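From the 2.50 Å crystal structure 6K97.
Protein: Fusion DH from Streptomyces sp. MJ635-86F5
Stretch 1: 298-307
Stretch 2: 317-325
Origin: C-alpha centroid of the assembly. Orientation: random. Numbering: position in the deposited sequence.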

ATOM      1  N   PRO A 298     -24.638  15.461  27.297  1.00 52.14           N
ATOM      2  CA  PRO A 298     -23.471  15.042  28.109  1.00 52.47           C
ATOM      3  C   PRO A 298     -23.397  13.541  28.240  1.00 52.21           C
ATOM      4  O   PRO A 298     -24.422  12.877  28.118  1.00 52.02           O
ATOM      5  N   ASP A 299     -22.193  13.012  28.458  1.00 50.99           N
ATOM      6  CA  ASP A 299     -21.983  11.584  28.429  1.00 50.19           C
ATOM      7  C   ASP A 299     -20.992  11.138  29.489  1.00 52.58           C
ATOM      8  O   ASP A 299     -20.306  10.138  29.329  1.00 59.29           O
ATOM      9  N   GLY A 300     -20.940  11.826  30.603  1.00 52.11           N
ATOM     10  CA  GLY A 300     -19.916  11.506  31.576  1.00 55.55           C
ATOM     11  C   GLY A 300     -18.920  12.632  31.505  1.00 56.53           C
ATOM     12  O   GLY A 300     -19.138  13.582  30.778  1.00 58.17           O
ATOM     13  N   ASP A 301     -17.860  12.551  32.290  1.00 58.55           N
ATOM     14  CA  ASP A 301     -17.046  13.712  32.529  1.00 61.63           C
ATOM     15  C   ASP A 301     -16.096  13.959  31.334  1.00 56.45           C
ATOM     16  O   ASP A 301     -15.386  13.062  30.872  1.00 49.81           O
ATOM     17  N   LYS A 302     -16.167  15.197  30.842  1.00 50.15           N
ATOM     18  CA  LYS A 302     -15.465  15.655  29.692  1.00 45.05           C
ATOM     19  C   LYS A 302     -15.852  14.918  28.400  1.00 41.30           C
ATOM     20  O   LYS A 302     -15.116  14.992  27.380  1.00 36.88           O
ATOM     21  N   SER A 303     -17.008  14.234  28.413  1.00 37.32           N
ATOM     22  CA  SER A 303     -17.502  13.558  27.212  1.00 36.90           C
ATOM     23  C   SER A 303     -18.869  14.044  26.821  1.00 35.29           C
ATOM     24  O   SER A 303     -19.679  14.347  27.659  1.00 34.83           O
ATOM     25  N   VAL A 304     -19.135  14.078  25.528  1.00 33.33           N
ATOM     26  CA  VAL A 304     -20.464  14.344  25.024  1.00 33.01           C
ATOM     27  C   VAL A 304     -20.822  13.379  23.927  1.00 33.25           C
ATOM     28  O   VAL A 304     -19.964  12.665  23.372  1.00 33.34           O
ATOM     29  N   SER A 305     -22.099  13.284  23.642  1.00 34.22           N
ATOM     30  CA  SER A 305     -22.446  12.534  22.457  1.00 36.84           C
ATOM     31  C   SER A 305     -23.246  13.433  21.579  1.00 34.06           C
ATOM     32  O   SER A 305     -23.743  14.455  22.029  1.00 33.87           O
ATOM     33  N   LEU A 306     -23.377  13.056  20.335  1.00 33.36           N
ATOM     34  CA  LEU A 306     -24.171  13.855  19.451  1.00 36.45           C
ATOM     35  C   LEU A 306     -24.831  13.132  18.290  1.00 36.42           C
ATOM     36  O   LEU A 306     -24.519  11.984  17.930  1.00 34.06           O
ATOM     37  N   SER A 307     -25.761  13.860  17.712  1.00 36.97           N
ATOM     38  CA  SER A 307     -26.702  13.329  16.728  1.00 39.35           C
ATOM     39  C   SER A 307     -26.995  14.498  15.780  1.00 35.83           C
ATOM     40  O   SER A 307     -27.123  15.643  16.222  1.00 33.50           O
ATOM     41  N   VAL A 317     -25.347  12.027  10.751  1.00 34.23           N
ATOM     42  CA  VAL A 317     -24.319  11.362  11.533  1.00 33.58           C
ATOM     43  C   VAL A 317     -24.686  11.329  12.959  1.00 32.45           C
ATOM     44  O   VAL A 317     -25.355  12.236  13.465  1.00 35.96           O
ATOM     45  N   SER A 318     -24.274  10.265  13.619  1.00 33.21           N
ATOM     46  CA  SER A 318     -24.322  10.207  15.078  1.00 35.79           C
ATOM     47  C   SER A 318     -22.973   9.738  15.659  1.00 33.86           C
ATOM     48  O   SER A 318     -22.221   9.021  14.975  1.00 35.52           O
ATOM     49  N   VAL A 319     -22.694  10.148  16.904  1.00 33.35           N
ATOM     50  CA  VAL A 319     -21.439   9.848  17.612  1.00 32.77           C
ATOM     51  C   VAL A 319     -21.810   9.357  18.969  1.00 34.10           C
ATOM     52  O   VAL A 319     -22.346  10.112  19.780  1.00 38.43           O
ATOM     53  N   GLY A 320     -21.540   8.083  19.233  1.00 35.09           N
ATOM     54  CA  GLY A 320     -21.812   7.509  20.546  1.00 34.87           C
ATOM     55  C   GLY A 320     -21.162   8.347  21.599  1.00 35.77           C
ATOM     56  O   GLY A 320     -21.770   8.669  22.584  1.00 37.88           O
ATOM     57  N   SER A 321     -19.911   8.755  21.395  1.00 37.06           N
ATOM     58  CA  SER A 321     -19.219   9.460  22.468  1.00 37.13           C
ATOM     59  C   SER A 321     -17.995  10.168  21.936  1.00 36.01           C
ATOM     60  O   SER A 321     -17.304   9.625  21.083  1.00 30.07           O
ATOM     61  N   VAL A 322     -17.743  11.384  22.434  1.00 35.53           N
ATOM     62  CA  VAL A 322     -16.483  12.082  22.153  1.00 35.37           C
ATOM     63  C   VAL A 322     -15.910  12.532  23.463  1.00 35.10           C
ATOM     64  O   VAL A 322     -16.575  13.320  24.150  1.00 34.08           O
ATOM     65  N   ALA A 323     -14.695  12.060  23.794  1.00 32.90           N
ATOM     66  CA  ALA A 323     -14.058  12.352  25.083  1.00 33.33           C
ATOM     67  C   ALA A 323     -12.946  13.391  24.881  1.00 34.68           C
ATOM     68  O   ALA A 323     -12.139  13.260  23.963  1.00 33.96           O
ATOM     69  N   LEU A 324     -12.910  14.424  25.724  1.00 36.29           N
ATOM     70  CA  LEU A 324     -11.837  15.449  25.643  1.00 36.22           C
ATOM     71  C   LEU A 324     -10.854  15.322  26.783  1.00 34.68           C
ATOM     72  O   LEU A 324     -11.189  14.810  27.830  1.00 34.89           O
ATOM     73  N   ARG A 325      -9.645  15.809  26.588  1.00 35.11           N
ATOM     74  CA  ARG A 325      -8.632  15.781  27.668  1.00 37.96           C
ATOM     75  C   ARG A 325      -7.748  17.033  27.642  1.00 35.90           C
ATOM     76  O   ARG A 325      -7.670  17.681  26.636  1.00 33.31           O
TER

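The one side-chain hydrogen bond between the stretches joins S321 to D299: S321 OG donates to D299 OD2 over 2.7 Å. Both chi1 angles are t, and the CA-to-CB bond of D299 points toward the opposite stretch, so a short acidic side chain reaches a buried serine hydroxyl and accepts its hydrogen bond.

Around this contact the antiparallel backbones pair closely. V304 and V322 exchange two bonds, V322 N to V304 O at 2.7 Å and V304 N to V322 O at 3.0 Å. Further along, V319 N donates to L306 O at 2.8 Å, and L306 N to V319 O at 3.2 Å. At the turn end, L324 N reaches K302 O at 2.8 Å. Between the two pairs the register slips by one residue, a beta bulge, and here S305 CB lies just 2.9 Å from G320 O. The small serine, with chi1 p, brings little bulk to this crowded corner.

V304, L306, V319 and V322 share one face of the sheet, and all four are buried. Beta-branched valine suits such extended backbone; V319 and V322 are t, V304 is m. L306, with chi1 p and chi2 at 92°, between wells, brings CD1 to 3.7 Å from V319 CG2, the closer apolar contact. V304 CG2 meets V322 CB more loosely, at 4.5 Å.

S303, A323, S307 and S318 occupy the other face, where small side chains accompany greater exposure. S303, with chi1 m, sets OG 4.0 Å from A323 CB, and the same OG makes a weak hydrogen bond to D301 O at 3.3 Å, back into the preceding turn. K302 starts sideways, but its end leads away, and its amine is hydrogen-bonded elsewhere in the structure.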

ATOM      1  CB  PRO A 298     -23.748  15.664  29.458  1.00 53.59           C
ATOM      2  CG  PRO A 298     -25.236  15.747  29.523  1.00 57.34           C
ATOM      3  CD  PRO A 298     -25.667  16.109  28.131  1.00 57.15           C
ATOM      4  CB  ASP A 299     -21.436  11.188  27.061  1.00 49.94           C
ATOM      5  CG  ASP A 299     -21.430   9.708  26.850  1.00 52.72           C
ATOM      6  OD1 ASP A 299     -22.442   9.078  27.221  1.00 59.20           O
ATOM      7  OD2 ASP A 299     -20.431   9.160  26.314  1.00 56.16           O
ATOM      8  CB  ASP A 301     -16.326  13.617  33.894  1.00 72.26           C
ATOM      9  CG  ASP A 301     -14.992  12.897  33.822  1.00 81.21           C
ATOM     10  OD1 ASP A 301     -14.975  11.662  33.615  1.00 88.34           O
ATOM     11  OD2 ASP A 301     -13.960  13.585  33.990  1.00 83.87           O
ATOM     12  CB  LYS A 302     -13.952  15.626  29.991  1.00 51.03           C
ATOM     13  CG  LYS A 302     -13.552  16.459  31.206  1.00 49.63           C
ATOM     14  CD  LYS A 302     -13.878  17.924  31.023  1.00 52.25           C
ATOM     15  CE  LYS A 302     -13.796  18.661  32.356  1.00 57.80           C
ATOM     16  NZ  LYS A 302     -14.484  19.988  32.279  1.00 57.97           N
ATOM     17  CB  SER A 303     -17.606  12.064  27.417  1.00 41.79           C
ATOM     18  OG  SER A 303     -16.541  11.575  28.157  1.00 50.62           O
ATOM     19  CB  VAL A 304     -20.598  15.764  24.443  1.00 33.84           C
ATOM     20  CG1 VAL A 304     -20.363  16.796  25.543  1.00 34.20           C
ATOM     21  CG2 VAL A 304     -19.719  15.985  23.232  1.00 32.16           C
ATOM     22  CB  SER A 305     -23.139  11.219  22.805  1.00 37.91           C
ATOM     23  OG  SER A 305     -24.420  11.470  23.205  1.00 43.99           O
ATOM     24  CB  LEU A 306     -23.347  15.006  18.960  1.00 41.10           C
ATOM     25  CG  LEU A 306     -22.116  14.698  18.133  1.00 41.86           C
ATOM     26  CD1 LEU A 306     -22.469  14.706  16.667  1.00 46.29           C
ATOM     27  CD2 LEU A 306     -21.061  15.743  18.406  1.00 41.46           C
ATOM     28  CB  SER A 307     -27.925  12.928  17.518  1.00 39.84           C
ATOM     29  OG  SER A 307     -28.886  12.391  16.720  1.00 42.41           O
ATOM     30  CB  VAL A 317     -22.955  12.039  11.348  1.00 35.14           C
ATOM     31  CG1 VAL A 317     -23.029  13.492  11.666  1.00 35.45           C
ATOM     32  CG2 VAL A 317     -21.884  11.389  12.190  1.00 38.38           C
ATOM     33  CB  SER A 318     -25.488   9.309  15.522  1.00 37.84           C
ATOM     34  OG  SER A 318     -25.191   7.967  15.354  1.00 38.13           O
ATOM     35  CB  VAL A 319     -20.543  11.075  17.729  1.00 33.15           C
ATOM     36  CG1 VAL A 319     -19.198  10.759  18.350  1.00 33.75           C
ATOM     37  CG2 VAL A 319     -20.328  11.677  16.362  1.00 33.68           C
ATOM     38  CB  SER A 321     -18.819   8.461  23.574  1.00 36.13           C
ATOM     39  OG  SER A 321     -18.285   9.156  24.673  1.00 39.36           O
ATOM     40  CB  VAL A 322     -16.643  13.361  21.351  1.00 36.35           C
ATOM     41  CG1 VAL A 322     -15.253  13.947  21.055  1.00 35.82           C
ATOM     42  CG2 VAL A 322     -17.376  13.096  20.077  1.00 38.68           C
ATOM     43  CB  ALA A 323     -13.459  11.090  25.668  1.00 32.20           C
ATOM     44  CB  LEU A 324     -12.401  16.874  25.609  1.00 37.67           C
ATOM     45  CG  LEU A 324     -13.014  17.366  24.279  1.00 38.90           C
ATOM     46  CD1 LEU A 324     -14.286  16.596  24.024  1.00 39.98           C
ATOM     47  CD2 LEU A 324     -13.352  18.859  24.325  1.00 40.22           C
ATOM     48  CB  ARG A 325      -7.740  14.530  27.601  1.00 36.18           C
ATOM     49  CG  ARG A 325      -6.902  14.523  26.346  1.00 38.51           C
ATOM     50  CD  ARG A 325      -5.978  13.335  26.123  1.00 40.99           C
ATOM     51  NE  ARG A 325      -5.184  13.037  27.302  1.00 42.03           N
ATOM     52  CZ  ARG A 325      -4.021  12.397  27.302  1.00 45.84           C
ATOM     53  NH1 ARG A 325      -3.434  11.987  26.174  1.00 41.52           N
ATOM     54  NH2 ARG A 325      -3.415  12.177  28.474  1.00 50.68           N
TER